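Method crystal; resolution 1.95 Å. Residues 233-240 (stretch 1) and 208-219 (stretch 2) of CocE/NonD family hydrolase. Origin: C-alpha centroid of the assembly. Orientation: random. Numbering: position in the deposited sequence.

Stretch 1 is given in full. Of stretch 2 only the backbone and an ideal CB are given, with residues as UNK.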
ATOM      1  N   ASP A 233       0.235  21.636  -5.340  1.00  8.83           N
ATOM      2  CA  ASP A 233       1.380  21.281  -6.175  1.00  8.86           C
ATOM      3  C   ASP A 233       2.349  20.390  -5.386  1.00  9.80           C
ATOM      4  O   ASP A 233       3.315  20.856  -4.748  1.00  8.36           O
ATOM      5  CB  ASP A 233       2.092  22.537  -6.674  1.00  9.49           C
ATOM      6  CG  ASP A 233       3.231  22.223  -7.619  1.00 10.32           C
ATOM      7  OD1 ASP A 233       3.682  21.064  -7.752  1.00  8.85           O
ATOM      8  OD2 ASP A 233       3.700  23.175  -8.211  1.00 15.24           O
ATOM      9  N   LEU A 234       2.106  19.100  -5.472  1.00  9.65           N
ATOM     10  CA  LEU A 234       2.868  18.139  -4.708  1.00 10.29           C
ATOM     11  C   LEU A 234       4.207  17.862  -5.347  1.00  9.91           C
ATOM     12  O   LEU A 234       5.058  17.353  -4.695  1.00  9.86           O
ATOM     13  CB  LEU A 234       2.065  16.838  -4.494  1.00 11.12           C
ATOM     14  CG  LEU A 234       0.996  16.904  -3.404  1.00 11.82           C
ATOM     15  CD1 LEU A 234       0.018  15.698  -3.544  1.00  9.70           C
ATOM     16  CD2 LEU A 234       1.609  17.031  -1.996  1.00 13.84           C
ATOM     17  N   ILE A 235       4.402  18.232  -6.608  1.00 10.83           N
ATOM     18  CA  ILE A 235       5.728  18.148  -7.238  1.00 10.58           C
ATOM     19  C   ILE A 235       6.656  19.157  -6.496  1.00  9.05           C
ATOM     20  O   ILE A 235       7.753  18.838  -6.028  1.00  8.03           O
ATOM     21  CB  ILE A 235       5.639  18.459  -8.740  1.00 10.39           C
ATOM     22  CG1 ILE A 235       4.804  17.391  -9.479  1.00 13.06           C
ATOM     23  CG2 ILE A 235       7.002  18.518  -9.374  1.00 13.20           C
ATOM     24  CD1 ILE A 235       5.404  16.020  -9.368  1.00 11.28           C
ATOM     25  N   GLN A 236       6.182  20.376  -6.376  1.00  8.05           N
ATOM     26  CA  GLN A 236       6.967  21.413  -5.702  1.00  8.16           C
ATOM     27  C   GLN A 236       7.141  21.102  -4.201  1.00  6.90           C
ATOM     28  O   GLN A 236       8.220  21.371  -3.628  1.00  5.12           O
ATOM     29  CB  GLN A 236       6.360  22.814  -5.934  1.00  7.80           C
ATOM     30  CG  GLN A 236       7.136  23.956  -5.265  1.00  7.81           C
ATOM     31  CD  GLN A 236       8.626  24.034  -5.693  1.00 12.02           C
ATOM     32  OE1 GLN A 236       8.970  23.658  -6.823  1.00 12.73           O
ATOM     33  NE2 GLN A 236       9.505  24.566  -4.807  1.00 10.58           N
ATOM     34  N   ALA A 237       6.135  20.481  -3.572  1.00  7.84           N
ATOM     35  CA  ALA A 237       6.200  20.140  -2.142  1.00  6.79           C
ATOM     36  C   ALA A 237       7.375  19.166  -1.936  1.00  7.32           C
ATOM     37  O   ALA A 237       8.190  19.340  -0.998  1.00  6.91           O
ATOM     38  CB  ALA A 237       4.822  19.539  -1.596  1.00  5.77           C
ATOM     39  N   GLN A 238       7.532  18.228  -2.868  1.00  8.00           N
ATOM     40  CA  GLN A 238       8.630  17.247  -2.797  1.00  8.22           C
ATOM     41  C   GLN A 238       9.981  17.939  -2.962  1.00  8.71           C
ATOM     42  O   GLN A 238      10.932  17.602  -2.313  1.00  9.25           O
ATOM     43  CB  GLN A 238       8.492  16.164  -3.867  1.00  8.58           C
ATOM     44  CG  GLN A 238       9.594  15.041  -3.842  1.00  7.10           C
ATOM     45  CD  GLN A 238       9.487  14.154  -5.106  1.00 10.47           C
ATOM     46  OE1 GLN A 238       9.399  14.681  -6.203  1.00  7.91           O
ATOM     47  NE2 GLN A 238       9.448  12.825  -4.938  1.00  6.87           N
ATOM     48  N   GLN A 239      10.063  18.888  -3.878  1.00  9.06           N
ATOM     49  CA  GLN A 239      11.287  19.629  -4.051  1.00  8.88           C
ATOM     50  C   GLN A 239      11.681  20.364  -2.762  1.00  8.31           C
ATOM     51  O   GLN A 239      12.822  20.398  -2.388  1.00  8.09           O
ATOM     52  CB  GLN A 239      11.068  20.749  -5.083  1.00 10.92           C
ATOM     53  CG  GLN A 239      10.927  20.336  -6.512  1.00 14.09           C
ATOM     54  CD  GLN A 239      12.232  19.894  -7.062  1.00 21.02           C
ATOM     55  OE1 GLN A 239      13.059  20.717  -7.506  1.00 22.98           O
ATOM     56  NE2 GLN A 239      12.452  18.573  -7.019  1.00 19.98           N
ATOM     57  N   GLU A 240      10.739  21.078  -2.163  1.00  6.53           N
ATOM     58  CA  GLU A 240      11.074  22.029  -1.122  1.00  7.15           C
ATOM     59  C   GLU A 240      10.958  21.504   0.309  1.00  6.20           C
ATOM     60  O   GLU A 240      11.315  22.223   1.260  1.00  5.97           O
ATOM     61  CB  GLU A 240      10.253  23.347  -1.317  1.00  7.43           C
ATOM     62  CG  GLU A 240       8.823  23.205  -0.922  1.00  9.61           C
ATOM     63  CD  GLU A 240       7.862  24.230  -1.537  1.00 11.73           C
ATOM     64  OE1 GLU A 240       6.665  24.188  -1.122  1.00 16.43           O
ATOM     65  OE2 GLU A 240       8.258  24.996  -2.421  1.00  7.06           O
ATOM     66  N   UNK A 208      15.153   9.169  -0.231  1.00  6.86           N
ATOM     67  CA  UNK A 208      15.525   9.349  -1.667  1.00  7.21           C
ATOM     68  C   UNK A 208      14.201   9.669  -2.399  1.00  8.04           C
ATOM     69  O   UNK A 208      13.289   8.832  -2.368  1.00  7.86           O
ATOM     70  CB  UNK A 208      16.207   8.109  -2.249  1.00  7.21           C
ATOM     71  N   UNK A 209      14.104  10.812  -3.113  1.00  7.93           N
ATOM     72  CA  UNK A 209      12.865  11.197  -3.766  1.00  8.21           C
ATOM     73  C   UNK A 209      12.432  10.266  -4.887  1.00  8.03           C
ATOM     74  O   UNK A 209      13.251   9.844  -5.694  1.00  7.99           O
ATOM     75  CB  UNK A 209      13.006  12.616  -4.321  1.00  8.21           C
ATOM     76  N   UNK A 210      11.148   9.935  -4.902  1.00  7.32           N
ATOM     77  CA  UNK A 210      10.572   9.130  -5.966  1.00  7.32           C
ATOM     78  C   UNK A 210      10.375  10.073  -7.146  1.00  7.61           C
ATOM     79  O   UNK A 210       9.561  10.995  -7.102  1.00  7.99           O
ATOM     80  CB  UNK A 210       9.263   8.462  -5.540  1.00  7.32           C
ATOM     81  N   UNK A 211      11.092   9.815  -8.211  1.00  8.39           N
ATOM     82  CA  UNK A 211      10.988  10.612  -9.431  1.00  8.26           C
ATOM     83  C   UNK A 211      10.066   9.933 -10.479  1.00  9.84           C
ATOM     84  O   UNK A 211       9.848  10.443 -11.618  1.00 10.73           O
ATOM     85  CB  UNK A 211      12.382  10.837 -10.020  1.00  8.26           C
ATOM     86  N   UNK A 212       9.513   8.805 -10.089  1.00  9.02           N
ATOM     87  CA  UNK A 212       8.634   8.065 -10.957  1.00 10.23           C
ATOM     88  C   UNK A 212       7.187   8.153 -10.575  1.00  9.34           C
ATOM     89  O   UNK A 212       6.560   9.226 -10.742  1.00 10.23           O
ATOM     90  CB  UNK A 212       9.059   6.595 -10.989  1.00 10.23           C
ATOM     91  N   UNK A 213       6.665   7.061 -10.019  1.00  9.63           N
ATOM     92  CA  UNK A 213       5.253   6.972  -9.653  1.00  9.69           C
ATOM     93  C   UNK A 213       4.668   8.205  -8.929  1.00  9.59           C
ATOM     94  O   UNK A 213       3.612   8.721  -9.327  1.00  8.72           O
ATOM     95  CB  UNK A 213       5.061   5.743  -8.762  1.00  9.69           C
ATOM     96  N   UNK A 214       5.381   8.699  -7.916  1.00  9.65           N
ATOM     97  CA  UNK A 214       4.911   9.885  -7.164  1.00  8.33           C
ATOM     98  C   UNK A 214       4.546  11.054  -8.063  1.00  8.34           C
ATOM     99  O   UNK A 214       3.491  11.721  -7.885  1.00  9.35           O
ATOM    100  CB  UNK A 214       5.986  10.337  -6.173  1.00  8.33           C
ATOM    101  N   UNK A 215       5.429  11.333  -8.995  1.00  8.53           N
ATOM    102  CA  UNK A 215       5.257  12.419  -9.932  1.00  9.05           C
ATOM    103  C   UNK A 215       4.212  12.093 -10.979  1.00 10.23           C
ATOM    104  O   UNK A 215       3.394  12.927 -11.319  1.00 11.58           O
ATOM    105  CB  UNK A 215       6.590  12.753 -10.605  1.00  9.05           C
ATOM    106  N   UNK A 216       4.196  10.865 -11.456  1.00 11.09           N
ATOM    107  CA  UNK A 216       3.169  10.398 -12.397  1.00 12.02           C
ATOM    108  C   UNK A 216       1.745  10.537 -11.793  1.00 11.74           C
ATOM    109  O   UNK A 216       0.784  11.049 -12.428  1.00 12.42           O
ATOM    110  CB  UNK A 216       3.439   8.942 -12.780  1.00 12.02           C
ATOM    111  N   UNK A 217       1.657  10.161 -10.533  1.00 11.16           N
ATOM    112  CA  UNK A 217       0.416  10.176  -9.778  1.00 11.48           C
ATOM    113  C   UNK A 217      -0.019  11.621  -9.594  1.00 12.73           C
ATOM    114  O   UNK A 217      -1.191  11.982  -9.830  1.00 11.01           O
ATOM    115  CB  UNK A 217       0.578   9.473  -8.429  1.00 11.48           C
ATOM    116  N   UNK A 218       0.909  12.448  -9.129  1.00 12.52           N
ATOM    117  CA  UNK A 218       0.578  13.845  -8.911  1.00 13.48           C
ATOM    118  C   UNK A 218       0.095  14.507 -10.198  1.00 13.96           C
ATOM    119  O   UNK A 218      -0.931  15.192 -10.205  1.00 14.95           O
ATOM    120  CB  UNK A 218       1.790  14.594  -8.354  1.00 13.48           C
ATOM    121  N   UNK A 219       0.847  14.313 -11.278  1.00 13.57           N
ATOM    122  CA  UNK A 219       0.512  14.871 -12.576  1.00 15.12           C
ATOM    123  C   UNK A 219      -0.837  14.408 -13.093  1.00 14.16           C
ATOM    124  O   UNK A 219      -1.592  15.182 -13.696  1.00 13.28           O
ATOM    125  CB  UNK A 219       1.599  14.509 -13.590  1.00 15.12           C
TER

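Position 208 has extended backbone angles (-93/123), and its ideal CB finds nothing of stretch 1 within 5.5 Å, so stretch 1 sets no preference; it is Ile-208. At 209 phi is -65°, psi 136°, and CA-to-CB points toward stretch 1, the ideal CB 3.6 Å from Gln-238 NE2. A small or compact side chain would suit, proline included, since phi allows it. The residue is Pro-209, whose CB packs 3.7 Å from Gln-238 NE2.

At 210 the visible backbone does the work: Gln-238 NE2 donates to the carbonyl O of 210 at 2.8 Å and 166°, a bond open to any side chain. CB points sideways, ahead of a helix start, so Asp, Asn, Ser or Thr could serve the free amides there. Asp-210 does so: Asp-210 OD1 accepts from the backbone N of 212 (2.7 Å), and Asp-210 OD2 from the backbone N of 214 (2.8 Å).

Positions 211 to 213 lie beyond the contact. Thr-211 fills the first; phi/psi of -106/-106 at the second, the N-cap, is unusual for a residue with a CB and favours glycine, and Gly-212 is found; Phe-213 opens the helix.

At 214 CA-to-CB points toward stretch 1, with the ideal CB 4.4 Å from Gln-238 NE2 and the Leu-234 carbonyl farther along. A long side chain is needed to reach that acceptor, preferably with a donor at its tip; Tyr or Lys are candidates. Tyr-214 (chi1 t) donates from OH to Leu-234 O at 2.7 Å, the acceptor lying at the ring edge, while its CZ packs 4.1 Å from Leu-234 CB.

At 215 CB points sideways, 3.7 Å from Ile-235 CD1 in ideal form, while Gln-238 OE1 offers an acceptor farther out. An aliphatic stem with a donor end, Lys or Arg, combines both. Arg-215 lays CG 3.6 Å from Ile-235 CD1, then extends so that NE (2.9 Å) and NH2 (3.0 Å) both donate to Gln-238 OE1. With its NE2 donating to the 210 carbonyl, the Gln-238 amide is engaged at both ends.

Position 216 points away and is Phe-216. At 217 CB is sideways, its ideal position 7.9 Å from Leu-234 CD1, so only a large side chain could arrive: Trp-217 brings CZ3 to 3.8 Å from Leu-234 CD1.

At 218 CB points toward stretch 1, 4.0 Å from Ile-235 CD1 and 4.5 Å from Leu-234 CB, favouring small residues such as Ala, Ser, Thr or Val. Thr-218 sets CG2 4.0 Å from Ile-235 CG1, while OG1 donates to Tyr-214 O (2.8 Å). Position 219, sideways and unconstrained, is Gln-219.

Stretch 2 (208-219) IPDTGFYRFWTQ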
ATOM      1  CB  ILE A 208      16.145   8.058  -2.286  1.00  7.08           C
ATOM      2  CG1 ILE A 208      17.270   7.487  -1.421  1.00  5.67           C
ATOM      3  CG2 ILE A 208      16.635   8.303  -3.760  1.00  8.92           C
ATOM      4  CD1 ILE A 208      17.820   6.082  -1.938  1.00  2.00           C
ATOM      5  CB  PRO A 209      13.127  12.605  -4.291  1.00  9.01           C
ATOM      6  CG  PRO A 209      14.557  12.756  -4.303  1.00  9.29           C
ATOM      7  CD  PRO A 209      15.192  11.745  -3.387  1.00  8.30           C
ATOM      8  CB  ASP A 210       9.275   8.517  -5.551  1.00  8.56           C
ATOM      9  CG  ASP A 210       8.600   7.656  -6.688  1.00  9.37           C
ATOM     10  OD1 ASP A 210       9.223   7.480  -7.759  1.00  9.91           O
ATOM     11  OD2 ASP A 210       7.404   7.256  -6.528  1.00 12.61           O
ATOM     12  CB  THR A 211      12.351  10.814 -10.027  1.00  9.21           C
ATOM     13  OG1 THR A 211      12.909   9.547 -10.406  1.00  7.63           O
ATOM     14  CG2 THR A 211      13.247  11.558  -9.049  1.00  7.88           C
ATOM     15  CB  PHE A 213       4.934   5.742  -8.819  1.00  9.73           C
ATOM     16  CG  PHE A 213       3.505   5.663  -8.468  1.00 11.46           C
ATOM     17  CD1 PHE A 213       2.580   5.201  -9.387  1.00 11.27           C
ATOM     18  CD2 PHE A 213       3.064   6.102  -7.237  1.00 11.06           C
ATOM     19  CE1 PHE A 213       1.207   5.164  -9.051  1.00 12.18           C
ATOM     20  CE2 PHE A 213       1.721   6.038  -6.891  1.00 12.88           C
ATOM     21  CZ  PHE A 213       0.793   5.571  -7.802  1.00  9.25           C
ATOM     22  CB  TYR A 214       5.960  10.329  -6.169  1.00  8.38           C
ATOM     23  CG  TYR A 214       5.586  11.588  -5.394  1.00  7.52           C
ATOM     24  CD1 TYR A 214       4.691  11.523  -4.323  1.00  8.93           C
ATOM     25  CD2 TYR A 214       6.097  12.852  -5.763  1.00  9.97           C
ATOM     26  CE1 TYR A 214       4.344  12.681  -3.631  1.00  9.59           C
ATOM     27  CE2 TYR A 214       5.763  13.999  -5.101  1.00  7.40           C
ATOM     28  CZ  TYR A 214       4.893  13.898  -3.990  1.00  9.12           C
ATOM     29  OH  TYR A 214       4.563  15.058  -3.313  1.00 11.06           O
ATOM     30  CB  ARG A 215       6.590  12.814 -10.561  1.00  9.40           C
ATOM     31  CG  ARG A 215       7.615  13.232  -9.550  1.00  8.16           C
ATOM     32  CD  ARG A 215       8.946  13.697 -10.132  1.00 10.04           C
ATOM     33  NE  ARG A 215       9.821  14.105  -9.023  1.00  9.56           N
ATOM     34  CZ  ARG A 215      11.056  14.547  -9.165  1.00 11.42           C
ATOM     35  NH1 ARG A 215      11.622  14.605 -10.362  1.00  9.26           N
ATOM     36  NH2 ARG A 215      11.734  14.933  -8.098  1.00 11.39           N
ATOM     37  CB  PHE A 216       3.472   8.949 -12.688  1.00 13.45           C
ATOM     38  CG  PHE A 216       2.347   8.188 -13.373  1.00 15.83           C
ATOM     39  CD1 PHE A 216       2.105   8.377 -14.727  1.00 21.96           C
ATOM     40  CD2 PHE A 216       1.596   7.242 -12.683  1.00 21.10           C
ATOM     41  CE1 PHE A 216       1.099   7.648 -15.356  1.00 20.92           C
ATOM     42  CE2 PHE A 216       0.628   6.511 -13.316  1.00 21.60           C
ATOM     43  CZ  PHE A 216       0.382   6.730 -14.652  1.00 19.35           C
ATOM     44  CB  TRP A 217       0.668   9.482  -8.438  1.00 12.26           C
ATOM     45  CG  TRP A 217      -0.406   9.634  -7.467  1.00 11.39           C
ATOM     46  CD1 TRP A 217      -1.599   9.009  -7.481  1.00 12.26           C
ATOM     47  CD2 TRP A 217      -0.400  10.476  -6.305  1.00  9.77           C
ATOM     48  NE1 TRP A 217      -2.357   9.423  -6.417  1.00 15.80           N
ATOM     49  CE2 TRP A 217      -1.642  10.324  -5.676  1.00 10.43           C
ATOM     50  CE3 TRP A 217       0.527  11.354  -5.744  1.00 11.82           C
ATOM     51  CZ2 TRP A 217      -1.973  10.990  -4.493  1.00 10.46           C
ATOM     52  CZ3 TRP A 217       0.191  12.012  -4.555  1.00 12.99           C
ATOM     53  CH2 TRP A 217      -1.041  11.846  -3.964  1.00 10.28           C
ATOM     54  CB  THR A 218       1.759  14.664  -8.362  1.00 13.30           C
ATOM     55  OG1 THR A 218       2.182  14.108  -7.119  1.00 13.51           O
ATOM     56  CG2 THR A 218       1.273  16.114  -8.145  1.00 13.61           C
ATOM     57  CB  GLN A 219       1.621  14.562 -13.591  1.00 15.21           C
ATOM     58  CG  GLN A 219       2.769  15.442 -13.275  1.00 22.29           C
ATOM     59  CD  GLN A 219       4.045  15.063 -13.963  1.00 29.52           C
ATOM     60  OE1 GLN A 219       4.228  13.928 -14.448  1.00 36.14           O
ATOM     61  NE2 GLN A 219       4.949  16.005 -13.996  1.00 29.87           N
TER
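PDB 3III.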